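Local atomic coordinates of AbiEi antitoxin C-terminal domain-containing protein (Mycobacterium tuberculosis, PDB entry 1ZEL), a protein that is of unknown function but probably binds DNA through a winged-helix fold, and carries a domain related to the AbiEi antitoxin C-terminal domain. Residues A[103-108]-A[187-192]; A[145-150]-A[224-229]. All coordinates share one frame; numbering follows the deposited sequence.

Contact 1: A[103-108]-A[187-192]; sequences MLAGAS and LVQIAT. With FMT (formic acid), chain F.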
loop_
_atom_site.group_PDB
_atom_site.type_symbol
_atom_site.label_atom_id
_atom_site.label_comp_id
_atom_site.label_asym_id
_atom_site.label_seq_id
_atom_site.Cartn_x
_atom_site.Cartn_y
_atom_site.Cartn_z
ATOM N N MET A 103 4.987 -1.881 4.201
ATOM C CA MET A 103 4.860 -2.239 2.810
ATOM C C MET A 103 3.460 -1.881 2.335
ATOM O O MET A 103 2.501 -2.082 3.071
ATOM C CB MET A 103 5.113 -3.743 2.633
ATOM C CG MET A 103 6.470 -4.172 3.141
ATOM S SD MET A 103 6.870 -5.923 2.953
ATOM C CE MET A 103 7.198 -6.019 1.211
ATOM N N LEU A 104 3.339 -1.351 1.111
ATOM C CA LEU A 104 2.039 -1.184 0.489
ATOM C C LEU A 104 1.334 -2.535 0.482
ATOM O O LEU A 104 1.961 -3.569 0.200
ATOM C CB LEU A 104 2.185 -0.637 -0.935
ATOM C CG LEU A 104 2.664 0.806 -1.071
ATOM C CD1 LEU A 104 2.881 1.192 -2.539
ATOM C CD2 LEU A 104 1.707 1.769 -0.380
ATOM N N ALA A 105 0.050 -2.545 0.838
ATOM C CA ALA A 105 -0.698 -3.802 0.955
ATOM C C ALA A 105 -2.029 -3.721 0.238
ATOM O O ALA A 105 -2.300 -2.752 -0.485
ATOM C CB ALA A 105 -0.894 -4.195 2.432
ATOM N N GLY A 106 -2.857 -4.745 0.432
ATOM C CA GLY A 106 -4.252 -4.723 -0.013
ATOM C C GLY A 106 -4.422 -4.145 -1.394
ATOM O O GLY A 106 -3.701 -4.540 -2.305
ATOM N N ALA A 107 -5.332 -3.171 -1.525
ATOM C CA ALA A 107 -5.666 -2.564 -2.813
ATOM C C ALA A 107 -4.498 -1.873 -3.532
ATOM O O ALA A 107 -4.446 -1.883 -4.769
ATOM C CB ALA A 107 -6.832 -1.586 -2.653
ATOM N N SER A 108 -3.564 -1.288 -2.782
ATOM C CA SER A 108 -2.430 -0.635 -3.443
ATOM C C SER A 108 -1.493 -1.631 -4.087
ATOM O O SER A 108 -1.062 -1.424 -5.220
ATOM C CB SER A 108 -1.663 0.280 -2.476
ATOM O OG SER A 108 -2.472 1.422 -2.188
ATOM N N LEU A 187 -2.466 -12.344 -1.510
ATOM C CA LEU A 187 -3.504 -13.358 -1.481
ATOM C C LEU A 187 -3.681 -13.819 -0.035
ATOM O O LEU A 187 -4.812 -13.991 0.447
ATOM C CB LEU A 187 -3.141 -14.541 -2.384
ATOM C CG LEU A 187 -4.234 -15.577 -2.663
ATOM C CD1 LEU A 187 -4.047 -16.202 -4.059
ATOM C CD2 LEU A 187 -4.217 -16.669 -1.546
ATOM N N VAL A 188 -2.574 -14.046 0.661
ATOM C CA VAL A 188 -2.684 -14.490 2.056
ATOM C C VAL A 188 -3.342 -13.412 2.925
ATOM O O VAL A 188 -4.136 -13.719 3.811
ATOM C CB VAL A 188 -1.347 -14.948 2.628
ATOM C CG1 VAL A 188 -1.485 -15.237 4.119
ATOM C CG2 VAL A 188 -0.881 -16.221 1.863
ATOM N N GLN A 189 -3.041 -12.155 2.641
ATOM C CA GLN A 189 -3.637 -11.062 3.402
ATOM C C GLN A 189 -5.150 -11.098 3.273
ATOM O O GLN A 189 -5.875 -11.067 4.266
ATOM C CB GLN A 189 -3.135 -9.705 2.900
ATOM C CG GLN A 189 -3.764 -8.535 3.679
ATOM C CD GLN A 189 -3.757 -7.245 2.909
ATOM O OE1 GLN A 189 -2.840 -6.977 2.150
ATOM N NE2 GLN A 189 -4.780 -6.420 3.114
ATOM N N ILE A 190 -5.632 -11.151 2.034
ATOM C CA ILE A 190 -7.066 -11.020 1.823
ATOM C C ILE A 190 -7.828 -12.319 2.211
ATOM O O ILE A 190 -9.015 -12.269 2.536
ATOM C CB ILE A 190 -7.335 -10.570 0.376
ATOM C CG1 ILE A 190 -6.947 -11.665 -0.608
ATOM C CG2 ILE A 190 -6.471 -9.330 0.047
ATOM C CD1 ILE A 190 -7.312 -11.314 -2.068
ATOM N N ALA A 191 -7.152 -13.467 2.174
ATOM C CA ALA A 191 -7.744 -14.716 2.703
ATOM C C ALA A 191 -7.795 -14.677 4.239
ATOM O O ALA A 191 -8.792 -15.086 4.858
ATOM C CB ALA A 191 -6.928 -15.936 2.234
ATOM N N THR A 192 -6.729 -14.184 4.854
ATOM C CA THR A 192 -6.654 -14.142 6.319
ATOM C C THR A 192 -7.670 -13.171 6.894
ATOM O O THR A 192 -8.376 -13.504 7.881
ATOM C CB THR A 192 -5.224 -13.785 6.807
ATOM O OG1 THR A 192 -4.316 -14.786 6.354
ATOM C CG2 THR A 192 -5.149 -13.689 8.336
HETATM C C FMT F . -2.948 3.956 -4.819
HETATM O O1 FMT F . -2.591 4.454 -5.894
HETATM O O2 FMT F . -2.513 2.881 -4.377
#
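Gln189 lays the end of its carboxamide against Ala105 and Gly106, in the turn that links strand 103-104 to the helix that follows. OE1 accepts a hydrogen bond from Gly106 N at 2.8 Å, moderately bent at the hydrogen (148°), with the donor in the carbonyl plane on a lone pair of OE1. The methyl carbon CB of Ala105 fills in beside the same oxygen, 3.4 Å from OE1. Because CG stands anti to the backbone N (chi1 179°) and the chain beyond it is extended, the amide is carried straight out from helix 183-192 to the turn. The other end of the amide is held as well: Gln189 NE2 bonds to Ser196 OG, so the group is fixed in rotation and both polar atoms have partners within a buried setting. Gly106 suits its place, with phi positive (43°) and its CA 3.6 Å from Gln189 NE2, where a side chain would crowd the amide; Ala105 suits its own as a small apolar filler. Strand 103-104 pairs with strand 124-127, and helix 183-192 packs Leu187 and Ala191 against helix 228-240 and Val188 against helix 216-223, so the glutamine ties the turn after an outermost strand of the three-stranded sheet to helix 183-192 and the helices packed on it.

Contact 2: A[145-150]-A[224-229]; sequences VRIPWN and SGRPTS. With FMT (formic acid), chain G; FMT (formic acid), chain E; FMT (formic acid), chain H.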
loop_
_atom_site.group_PDB
_atom_site.type_symbol
_atom_site.label_atom_id
_atom_site.label_comp_id
_atom_site.label_asym_id
_atom_site.label_seq_id
_atom_site.Cartn_x
_atom_site.Cartn_y
_atom_site.Cartn_z
ATOM N N VAL A 145 -2.822 -3.157 8.072
ATOM C CA VAL A 145 -3.189 -4.545 8.262
ATOM C C VAL A 145 -2.044 -5.162 9.043
ATOM O O VAL A 145 -0.875 -4.845 8.813
ATOM C CB VAL A 145 -3.519 -5.273 6.918
ATOM C CG1 VAL A 145 -2.276 -5.507 6.085
ATOM C CG2 VAL A 145 -4.235 -6.604 7.204
ATOM N N ARG A 146 -2.384 -5.981 10.024
ATOM C CA ARG A 146 -1.405 -6.385 11.021
ATOM C C ARG A 146 -1.303 -7.901 11.181
ATOM O O ARG A 146 -1.535 -8.438 12.267
ATOM C CB ARG A 146 -1.753 -5.748 12.368
ATOM C CG ARG A 146 -1.497 -4.259 12.432
ATOM C CD ARG A 146 -0.187 -3.952 13.114
ATOM N NE ARG A 146 -0.134 -2.550 13.527
ATOM C CZ ARG A 146 0.998 -1.902 13.761
ATOM N NH1 ARG A 146 2.144 -2.551 13.634
ATOM N NH2 ARG A 146 0.984 -0.614 14.102
ATOM N N ILE A 147 -0.933 -8.577 10.109
ATOM C CA ILE A 147 -0.702 -10.019 10.133
ATOM C C ILE A 147 0.724 -10.225 10.624
ATOM O O ILE A 147 1.641 -9.585 10.107
ATOM C CB ILE A 147 -0.928 -10.576 8.720
ATOM C CG1 ILE A 147 -2.386 -10.324 8.323
ATOM C CG2 ILE A 147 -0.552 -12.070 8.610
ATOM C CD1 ILE A 147 -2.689 -10.657 6.913
ATOM N N PRO A 148 0.922 -11.087 11.652
ATOM C CA PRO A 148 2.237 -11.166 12.288
ATOM C C PRO A 148 3.290 -11.951 11.518
ATOM O O PRO A 148 3.975 -12.807 12.096
ATOM C CB PRO A 148 1.930 -11.841 13.637
ATOM C CG PRO A 148 0.780 -12.710 13.338
ATOM C CD PRO A 148 -0.051 -11.988 12.315
ATOM N N TRP A 149 3.433 -11.659 10.224
ATOM C CA TRP A 149 4.590 -12.128 9.484
ATOM C C TRP A 149 5.924 -11.667 10.118
ATOM O O TRP A 149 6.021 -10.563 10.696
ATOM C CB TRP A 149 4.533 -11.622 8.046
ATOM C CG TRP A 149 3.464 -12.277 7.226
ATOM C CD1 TRP A 149 3.210 -13.611 7.146
ATOM C CD2 TRP A 149 2.531 -11.632 6.350
ATOM N NE1 TRP A 149 2.175 -13.848 6.267
ATOM C CE2 TRP A 149 1.741 -12.648 5.762
ATOM C CE3 TRP A 149 2.296 -10.297 5.987
ATOM C CZ2 TRP A 149 0.717 -12.368 4.847
ATOM C CZ3 TRP A 149 1.285 -10.023 5.074
ATOM C CH2 TRP A 149 0.503 -11.053 4.520
ATOM N N ASN A 150 6.931 -12.542 9.975
ATOM C CA ASN A 150 8.343 -12.243 10.270
ATOM C C ASN A 150 8.866 -11.057 9.432
ATOM O O ASN A 150 9.133 -11.175 8.215
ATOM C CB ASN A 150 9.207 -13.504 10.062
ATOM C CG ASN A 150 10.687 -13.255 10.325
ATOM O OD1 ASN A 150 11.066 -12.195 10.818
ATOM N ND2 ASN A 150 11.524 -14.236 9.998
ATOM N N SER A 224 1.775 -20.115 7.091
ATOM C CA SER A 224 2.226 -20.800 8.293
ATOM C C SER A 224 2.003 -19.953 9.538
ATOM O O SER A 224 2.637 -18.918 9.715
ATOM C CB SER A 224 3.691 -21.232 8.168
ATOM O OG SER A 224 4.107 -21.865 9.376
ATOM N N GLY A 225 1.078 -20.383 10.392
ATOM C CA GLY A 225 0.815 -19.673 11.646
ATOM C C GLY A 225 -0.491 -18.897 11.573
ATOM O O GLY A 225 -0.985 -18.403 12.578
ATOM N N ARG A 226 -1.047 -18.774 10.379
ATOM C CA ARG A 226 -2.367 -18.179 10.221
ATOM C C ARG A 226 -3.425 -19.186 10.719
ATOM O O ARG A 226 -3.162 -20.397 10.782
ATOM C CB ARG A 226 -2.671 -17.807 8.744
ATOM C CG ARG A 226 -1.622 -17.032 7.943
ATOM C CD ARG A 226 -1.445 -15.572 8.359
ATOM N NE ARG A 226 -0.798 -15.510 9.677
ATOM C CZ ARG A 226 0.475 -15.802 9.924
ATOM N NH1 ARG A 226 1.307 -16.167 8.941
ATOM N NH2 ARG A 226 0.929 -15.727 11.171
ATOM N N PRO A 227 -4.625 -18.696 11.072
ATOM C CA PRO A 227 -5.673 -19.649 11.455
ATOM C C PRO A 227 -6.054 -20.561 10.291
ATOM O O PRO A 227 -5.765 -20.250 9.126
ATOM C CB PRO A 227 -6.849 -18.747 11.815
ATOM C CG PRO A 227 -6.234 -17.380 12.097
ATOM C CD PRO A 227 -5.083 -17.295 11.154
ATOM N N THR A 228 -6.683 -21.688 10.595
ATOM C CA THR A 228 -7.063 -22.652 9.552
ATOM C C THR A 228 -7.973 -22.023 8.524
ATOM O O THR A 228 -7.899 -22.332 7.332
ATOM C CB THR A 228 -7.717 -23.881 10.188
ATOM O OG1 THR A 228 -6.806 -24.415 11.158
ATOM C CG2 THR A 228 -8.046 -24.946 9.136
ATOM N N SER A 229 -8.839 -21.117 8.982
ATOM C CA SER A 229 -9.731 -20.389 8.082
ATOM C C SER A 229 -9.007 -19.668 6.950
ATOM O O SER A 229 -9.525 -19.599 5.837
ATOM C CB SER A 229 -10.613 -19.410 8.865
ATOM O OG SER A 229 -9.824 -18.515 9.608
HETATM C C FMT G . -2.192 -15.195 12.248
HETATM O O1 FMT G . -2.829 -14.350 11.632
HETATM O O2 FMT G . -1.509 -14.940 13.237
HETATM C C FMT E . -2.251 0.472 13.522
HETATM O O1 FMT E . -1.490 1.163 14.213
HETATM O O2 FMT E . -2.312 -0.768 13.557
HETATM C C FMT H . -3.708 -24.248 10.173
HETATM O O1 FMT H . -4.505 -25.184 10.030
HETATM O O2 FMT H . -2.511 -24.329 9.891
#
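Ile147 sets its CG2 methyl over one face of the Arg226 guanidinium, 3.6 Å from NE and equally close to CD of that arginine. The same methyl also lies 3.7 Å above the centre of the Trp149 ring, so it sits in the corner where the indole face and the guanidinium face meet. Its place follows from the isoleucine torsion: CG1 stands beside the backbone N, and CG2 is therefore left anti to that N. A beta-branched residue suits the spot, since CG2 can serve this contact while CD1 reaches elsewhere. Arg226 arrives by a folded route, bent at chi2 (-71°) and again at chi3 (70°); the two side chains cross at about a right angle, and the guanidinium turns a face to the methyl. Indole and guanidinium planes stand 79° apart, with Arg226 NH1 3.6 Å from Trp149 NE1 in an oblique approach rather than a stack. Both nitrogens are donors and converge on one acceptor, Leu222 O, near the end of helix 216-223. On the solvent side Pro148 passes the arginine in the opposite direction, its CG 3.7 Å from NH2. Proline fits here as the centre of an inverse gamma turn, closed by a weak bond from Trp149 N to Ile147 O at 2.7 Å. A formic acid molecule, probably from the crystallisation liquor, lies at the guanidinium edge, weakly bonded and doubtfully placed. Neither segment offers the arginine a carboxylate, so its charge is probably eased by Leu222 O near the C-terminal end of a helix, while apolar groups steady the flat cation.

Overall arrangement
Helix 183-192 joins the two contacts, whose centres lie 12 Å apart. Gln189 takes part in both, bonding to the turn of 103-108 and packing on Val145 and Ile147, with its CA 3.7 Å from Ile147 CD1. Val188 and Thr192 add to contact 2: Val188 CG1 is 3.7 Å from Trp149 CZ2, and Thr192 OG1 is 3.6 Å from Arg226 CD. The segments alternate along the chain, so the contacts cross in sequence, and all four belong to the AbiEi antitoxin C-terminal domain. The centre of contact 1 is about 8 Å, and that of contact 2 about 18 Å, from the centre of the chain. The sodium ion site, formed by Arg167, Asp209 and Asp213, includes no residue of either contact.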